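Local coordinates for protein putative glycosidase ph117-related (Bacteroides thetaiotaomicron, PDB 5A7V) that probably acts on beta-mannosides as a GH130-family glycoside phosphorylase or hydrolase, and binds mannose in its central pocket, at residues Y111-S114 against F120-E123; P50-I55 against V90-E95. One frame throughout, in Å; residues are numbered along the deposited sequence.

Interaction 1: residues Y111-S114 against F120-E123. With SO4 (sulfate ion), chain F.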
loop_
_atom_site.group_PDB
_atom_site.type_symbol
_atom_site.label_atom_id
_atom_site.label_comp_id
_atom_site.label_asym_id
_atom_site.label_seq_id
_atom_site.Cartn_x
_atom_site.Cartn_y
_atom_site.Cartn_z
ATOM N N TYR A 111 -5.515 12.349 -8.363
ATOM C CA TYR A 111 -6.833 11.696 -8.413
ATOM C C TYR A 111 -7.116 11.260 -9.850
ATOM O O TYR A 111 -7.001 12.074 -10.790
ATOM C CB TYR A 111 -7.874 12.711 -7.921
ATOM C CG TYR A 111 -9.296 12.242 -7.925
ATOM C CD1 TYR A 111 -10.072 12.203 -9.081
ATOM C CD2 TYR A 111 -9.897 11.855 -6.730
ATOM C CE1 TYR A 111 -11.405 11.780 -9.006
ATOM C CE2 TYR A 111 -11.209 11.450 -6.673
ATOM C CZ TYR A 111 -11.949 11.386 -7.805
ATOM O OH TYR A 111 -13.251 10.960 -7.732
ATOM N N ALA A 112 -7.495 10.017 -10.037
ATOM C CA ALA A 112 -7.785 9.499 -11.373
ATOM C C ALA A 112 -8.942 8.492 -11.296
ATOM O O ALA A 112 -9.034 7.728 -10.345
ATOM C CB ALA A 112 -6.518 8.832 -11.918
ATOM N N THR A 113 -9.766 8.467 -12.340
ATOM C CA THR A 113 -10.915 7.587 -12.384
ATOM C C THR A 113 -10.898 6.737 -13.642
ATOM O O THR A 113 -10.422 7.170 -14.709
ATOM C CB THR A 113 -12.249 8.369 -12.313
ATOM O OG1 THR A 113 -12.472 9.081 -13.528
ATOM C CG2 THR A 113 -12.211 9.359 -11.204
ATOM N N SER A 114 -11.453 5.538 -13.538
ATOM C CA SER A 114 -11.465 4.598 -14.682
ATOM C C SER A 114 -12.689 3.666 -14.624
ATOM O O SER A 114 -13.087 3.251 -13.519
ATOM C CB SER A 114 -10.197 3.754 -14.663
ATOM O OG SER A 114 -10.199 2.839 -15.705
ATOM N N PHE A 120 -7.281 5.810 -17.535
ATOM C CA PHE A 120 -7.681 6.751 -16.489
ATOM C C PHE A 120 -7.883 8.172 -16.990
ATOM O O PHE A 120 -7.159 8.626 -17.878
ATOM C CB PHE A 120 -6.642 6.780 -15.350
ATOM C CG PHE A 120 -6.695 5.585 -14.441
ATOM C CD1 PHE A 120 -6.069 4.417 -14.778
ATOM C CD2 PHE A 120 -7.428 5.638 -13.283
ATOM C CE1 PHE A 120 -6.168 3.286 -13.990
ATOM C CE2 PHE A 120 -7.517 4.528 -12.446
ATOM C CZ PHE A 120 -6.910 3.341 -12.815
ATOM N N LYS A 121 -8.825 8.876 -16.352
ATOM C CA LYS A 121 -8.993 10.324 -16.523
ATOM C C LYS A 121 -8.438 10.956 -15.264
ATOM O O LYS A 121 -8.968 10.723 -14.178
ATOM C CB LYS A 121 -10.470 10.697 -16.669
ATOM C CG LYS A 121 -10.741 12.201 -16.781
ATOM C CD LYS A 121 -12.110 12.536 -17.409
ATOM C CE LYS A 121 -13.285 11.837 -16.720
ATOM N NZ LYS A 121 -13.412 12.138 -15.259
ATOM N N ARG A 122 -7.337 11.689 -15.402
ATOM C CA ARG A 122 -6.640 12.309 -14.275
ATOM C C ARG A 122 -7.057 13.744 -14.093
ATOM O O ARG A 122 -7.196 14.492 -15.071
ATOM C CB ARG A 122 -5.129 12.254 -14.489
ATOM C CG ARG A 122 -4.562 10.853 -14.565
ATOM C CD ARG A 122 -3.234 10.766 -15.261
ATOM N NE ARG A 122 -2.175 11.387 -14.486
ATOM C CZ ARG A 122 -0.877 11.214 -14.754
ATOM N NH1 ARG A 122 -0.511 10.468 -15.765
ATOM N NH2 ARG A 122 0.030 11.781 -14.001
ATOM N N GLU A 123 -7.166 14.170 -12.847
ATOM C CA GLU A 123 -7.306 15.590 -12.570
ATOM C C GLU A 123 -5.942 16.293 -12.677
ATOM O O GLU A 123 -4.892 15.693 -12.428
ATOM C CB GLU A 123 -7.991 15.839 -11.223
ATOM C CG GLU A 123 -9.447 15.385 -11.273
ATOM C CD GLU A 123 -10.275 15.706 -10.049
ATOM O OE1 GLU A 123 -9.728 16.111 -9.009
ATOM O OE2 GLU A 123 -11.528 15.532 -10.151
HETATM S S SO4 F . -0.466 8.941 -18.739
HETATM O O1 SO4 F . -1.745 9.408 -18.104
HETATM O O2 SO4 F . 0.406 8.351 -17.696
HETATM O O3 SO4 F . 0.194 10.101 -19.392
HETATM O O4 SO4 F . -0.761 7.895 -19.764
HETATM O O HOH W 1 -4.996 14.843 -9.737
HETATM O O HOH W 2 -10.903 11.893 -12.595
#
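Tyr111 to Ser114 and Phe120 to Glu123 run antiparallel, with Thr113 and Lys121 as the hydrogen-bonded pair and Ala112 with Arg122 as the non-hydrogen-bonded one. Thr113 N donates to Lys121 O at 3.0 Å, and Lys121 N returns the bond to Thr113 O. Glu123 N adds a third, nearly straight bond to Tyr111 O. A water extends the pairing, accepting from Tyr111 N and donating to Glu123 O. The carboxylate of Glu123 lies obliquely against the Tyr111 ring, their planes 30° apart, with CD 3.6 Å from Tyr111 CD1; Lys180 forms a salt bridge to Glu123 OE2 and a cation-pi contact with Tyr111, which would probably favour a charged Glu123. Ser114 CB sits over one face of the Phe120 ring, 3.6 Å from the centroid, a CH-pi contact, while Ala112 CB touches Phe120 CD2. With chi1 at 178°, Ser114 OG swings opposite its backbone N and bonds His119 O and Asp116 N in the hairpin turn. Thr113 and Lys121 side chains lie alongside each other. Arg122 packs its CG on Ala112 CB, then bends at chi3; NH2 forms a salt bridge with Glu72, NE bonds Tyr92 OH, and NH1 donates to O1 of a sulfate, probably a crystallisation ion, at the guanidinium edge. This hairpin forms one margin of a four-stranded antiparallel sheet: strand 107-114 is hydrogen-bonded on to strand 87-95, and strand 121-122 is outermost.

Interaction 2: residues P50-I55 against V90-E95. With MAN (alpha-D-mannopyranose), chain D; BMA (beta-D-mannopyranose), chain C; SO4 (sulfate ion), chain F.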
loop_
_atom_site.group_PDB
_atom_site.type_symbol
_atom_site.label_atom_id
_atom_site.label_comp_id
_atom_site.label_asym_id
_atom_site.label_seq_id
_atom_site.Cartn_x
_atom_site.Cartn_y
_atom_site.Cartn_z
ATOM N N PRO A 50 3.147 1.200 -17.803
ATOM C CA PRO A 50 2.534 1.789 -16.606
ATOM C C PRO A 50 1.240 2.552 -16.908
ATOM O O PRO A 50 1.112 3.175 -17.969
ATOM C CB PRO A 50 3.592 2.768 -16.120
ATOM C CG PRO A 50 4.343 3.154 -17.328
ATOM C CD PRO A 50 4.360 1.934 -18.213
ATOM N N VAL A 51 0.291 2.496 -15.980
ATOM C CA VAL A 51 -0.991 3.143 -16.210
ATOM C C VAL A 51 -0.971 4.601 -15.823
ATOM O O VAL A 51 -1.808 5.334 -16.345
ATOM C CB VAL A 51 -2.170 2.385 -15.577
ATOM C CG1 VAL A 51 -2.369 1.030 -16.235
ATOM C CG2 VAL A 51 -2.023 2.263 -14.075
ATOM N N ILE A 52 -0.108 5.025 -14.896
ATOM C CA ILE A 52 0.054 6.431 -14.516
ATOM C C ILE A 52 1.555 6.751 -14.486
ATOM O O ILE A 52 2.302 6.084 -13.778
ATOM C CB ILE A 52 -0.649 6.805 -13.182
ATOM C CG1 ILE A 52 -2.174 6.491 -13.254
ATOM C CG2 ILE A 52 -0.366 8.262 -12.828
ATOM C CD1 ILE A 52 -2.946 6.544 -11.970
ATOM N N SER A 53 1.950 7.769 -15.261
ATOM C CA SER A 53 3.311 8.245 -15.347
ATOM C C SER A 53 3.350 9.759 -15.062
ATOM O O SER A 53 2.316 10.445 -15.217
ATOM C CB SER A 53 3.889 8.011 -16.753
ATOM O OG SER A 53 3.942 6.627 -17.076
ATOM N N PRO A 54 4.521 10.295 -14.722
ATOM C CA PRO A 54 4.646 11.728 -14.513
ATOM C C PRO A 54 4.221 12.578 -15.704
ATOM O O PRO A 54 4.300 12.135 -16.873
ATOM C CB PRO A 54 6.130 11.930 -14.222
ATOM C CG PRO A 54 6.571 10.650 -13.676
ATOM C CD PRO A 54 5.752 9.583 -14.341
ATOM N N ILE A 55 3.736 13.773 -15.401
ATOM C CA ILE A 55 3.399 14.773 -16.433
ATOM C C ILE A 55 4.137 16.036 -16.031
ATOM O O ILE A 55 4.059 16.512 -14.915
ATOM C CB ILE A 55 1.878 15.025 -16.517
ATOM C CG1 ILE A 55 1.141 13.753 -16.960
ATOM C CG2 ILE A 55 1.583 16.156 -17.526
ATOM C CD1 ILE A 55 -0.370 13.872 -16.902
ATOM N N VAL A 90 -8.239 5.960 -8.251
ATOM C CA VAL A 90 -6.898 5.840 -7.737
ATOM C C VAL A 90 -6.434 7.202 -7.219
ATOM O O VAL A 90 -6.595 8.239 -7.908
ATOM C CB VAL A 90 -5.941 5.309 -8.836
ATOM C CG1 VAL A 90 -4.463 5.513 -8.488
ATOM C CG2 VAL A 90 -6.231 3.859 -9.110
ATOM N N LEU A 91 -5.840 7.203 -6.026
ATOM C CA LEU A 91 -5.101 8.356 -5.488
ATOM C C LEU A 91 -3.619 7.979 -5.499
ATOM O O LEU A 91 -3.210 7.085 -4.772
ATOM C CB LEU A 91 -5.569 8.786 -4.102
ATOM C CG LEU A 91 -6.769 9.764 -4.051
ATOM C CD1 LEU A 91 -8.045 9.103 -4.559
ATOM C CD2 LEU A 91 -6.926 10.405 -2.700
ATOM N N TYR A 92 -2.875 8.640 -6.368
ATOM C CA TYR A 92 -1.467 8.278 -6.606
ATOM C C TYR A 92 -0.522 9.240 -5.899
ATOM O O TYR A 92 -0.735 10.463 -5.874
ATOM C CB TYR A 92 -1.121 8.161 -8.094
ATOM C CG TYR A 92 -1.462 9.368 -8.980
ATOM C CD1 TYR A 92 -2.738 9.511 -9.580
ATOM C CD2 TYR A 92 -0.533 10.373 -9.236
ATOM C CE1 TYR A 92 -3.016 10.568 -10.411
ATOM C CE2 TYR A 92 -0.816 11.421 -10.091
ATOM C CZ TYR A 92 -2.046 11.506 -10.695
ATOM O OH TYR A 92 -2.350 12.562 -11.539
ATOM N N ARG A 93 0.560 8.688 -5.335
ATOM C CA ARG A 93 1.618 9.515 -4.763
ATOM C C ARG A 93 2.368 10.213 -5.904
ATOM O O ARG A 93 2.941 9.530 -6.737
ATOM C CB ARG A 93 2.573 8.653 -3.940
ATOM C CG ARG A 93 3.683 9.442 -3.283
ATOM C CD ARG A 93 4.676 8.579 -2.517
ATOM N NE ARG A 93 5.771 9.339 -2.004
ATOM C CZ ARG A 93 6.785 8.837 -1.290
ATOM N NH1 ARG A 93 6.757 7.574 -0.838
ATOM N NH2 ARG A 93 7.855 9.590 -1.050
ATOM N N ALA A 94 2.453 11.523 -5.870
ATOM C CA ALA A 94 3.121 12.307 -6.885
ATOM C C ALA A 94 4.169 13.172 -6.243
ATOM O O ALA A 94 3.952 13.800 -5.199
ATOM C CB ALA A 94 2.131 13.192 -7.601
ATOM N N GLU A 95 5.368 13.179 -6.851
ATOM C CA GLU A 95 6.485 13.990 -6.385
ATOM C C GLU A 95 6.889 15.047 -7.403
ATOM O O GLU A 95 6.901 14.773 -8.626
ATOM C CB GLU A 95 7.705 13.118 -6.040
ATOM C CG GLU A 95 7.504 12.314 -4.769
ATOM C CD GLU A 95 8.712 11.440 -4.442
ATOM O OE1 GLU A 95 9.428 10.993 -5.406
ATOM O OE2 GLU A 95 8.926 11.190 -3.219
HETATM C C1 MAN D . 11.730 6.591 3.003
HETATM C C2 MAN D . 10.889 6.009 1.949
HETATM C C3 MAN D . 10.423 7.201 1.145
HETATM C C4 MAN D . 9.764 8.301 1.968
HETATM C C5 MAN D . 10.584 8.637 3.201
HETATM C C6 MAN D . 9.772 9.336 4.271
HETATM O O1 MAN D . 12.964 7.076 2.631
HETATM O O2 MAN D . 9.720 5.373 2.451
HETATM O O3 MAN D . 9.483 6.850 0.119
HETATM O O4 MAN D . 9.635 9.494 1.173
HETATM O O5 MAN D . 11.094 7.477 3.828
HETATM O O6 MAN D . 8.645 8.570 4.709
HETATM C C1 BMA C . 11.767 6.481 2.867
HETATM C C2 BMA C . 10.886 6.186 1.648
HETATM C C3 BMA C . 10.453 7.495 1.029
HETATM C C4 BMA C . 9.798 8.377 2.074
HETATM C C5 BMA C . 10.626 8.444 3.362
HETATM C C6 BMA C . 9.917 9.182 4.481
HETATM O O1 BMA C . 12.305 5.349 3.532
HETATM O O2 BMA C . 9.706 5.472 2.041
HETATM O O3 BMA C . 9.562 7.313 -0.137
HETATM O O4 BMA C . 9.666 9.688 1.500
HETATM O O5 BMA C . 10.985 7.138 3.870
HETATM O O6 BMA C . 8.657 8.598 4.825
HETATM S S SO4 F . -0.466 8.941 -18.739
HETATM O O1 SO4 F . -1.745 9.408 -18.104
HETATM O O2 SO4 F . 0.406 8.351 -17.696
HETATM O O3 SO4 F . 0.194 10.101 -19.392
HETATM O O4 SO4 F . -0.761 7.895 -19.764
#
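One face of the Tyr92 ring carries Ile52: the methyl CG2 of Ile52 stands 4.0 Å from the centroid of the Tyr92 ring, almost on its normal, a CH-pi contact over the centre; at the edge of the Arg93 guanidinium lie the hydroxyls of bound mannose. The setting is a blade of the five-bladed beta-propeller expected of a GH130 enzyme: segment 90-95 lies on strand 87-95 of a four-stranded antiparallel sheet, and the irregular segment 50-55 packs against it through Ile52. The Ile52 side chain divides its work between two branches. CG2 covers the ring, while CD1 reaches Tyr92 CD1 at 3.8 Å and meets Val90 CG1 tip to tip. Tyr92 CG stands between its own N and carbonyl carbon (chi1 53°), which turns one ring face to Ile52; its OH is held by Glu72 and Arg122. Val51 and Ile52 both pair with Val370, a classic beta bulge that joins this segment to strand 369-375, and Ser53 N donates to sulfate O2. The extended chain of Arg93 leads to the sugar pocket, where Ser107 OG bonds NE and Asp146 forms a salt bridge with NH1. The alpha and beta mannoses overlap as alternative anomers of one bound sugar, and Lys203 also bonds each form. Within the strand Glu95 OE2 forms a salt bridge with Arg93 NH2, a weak hydrogen bond by its angle. Arg93 NH2 also donates to O4 in both anomers, at 2.8 Å in the alpha form.

In the fold
From the N terminus, segment 50-55 comes first; the chain then runs through strand 75-84 into strand 87-95, where interaction 2 closes a loop with 34 intervening residues. Interaction 1 follows in series, closing a hairpin with just five residues between its segments, so the two loops neither nest nor cross. Both reach one sheet, in which strands 87-95 and 107-114 are neighbours joined by Ala112 O to Val90 N at 2.9 Å. Arg122 bridges the contacts: its NH1 bonds Ser53 O, its CZ packs on Ile52 and Ile55, and one sulfate ion touches both sites. Together they tie segment 50-55 to the outer hairpin and to the strand bearing Arg93.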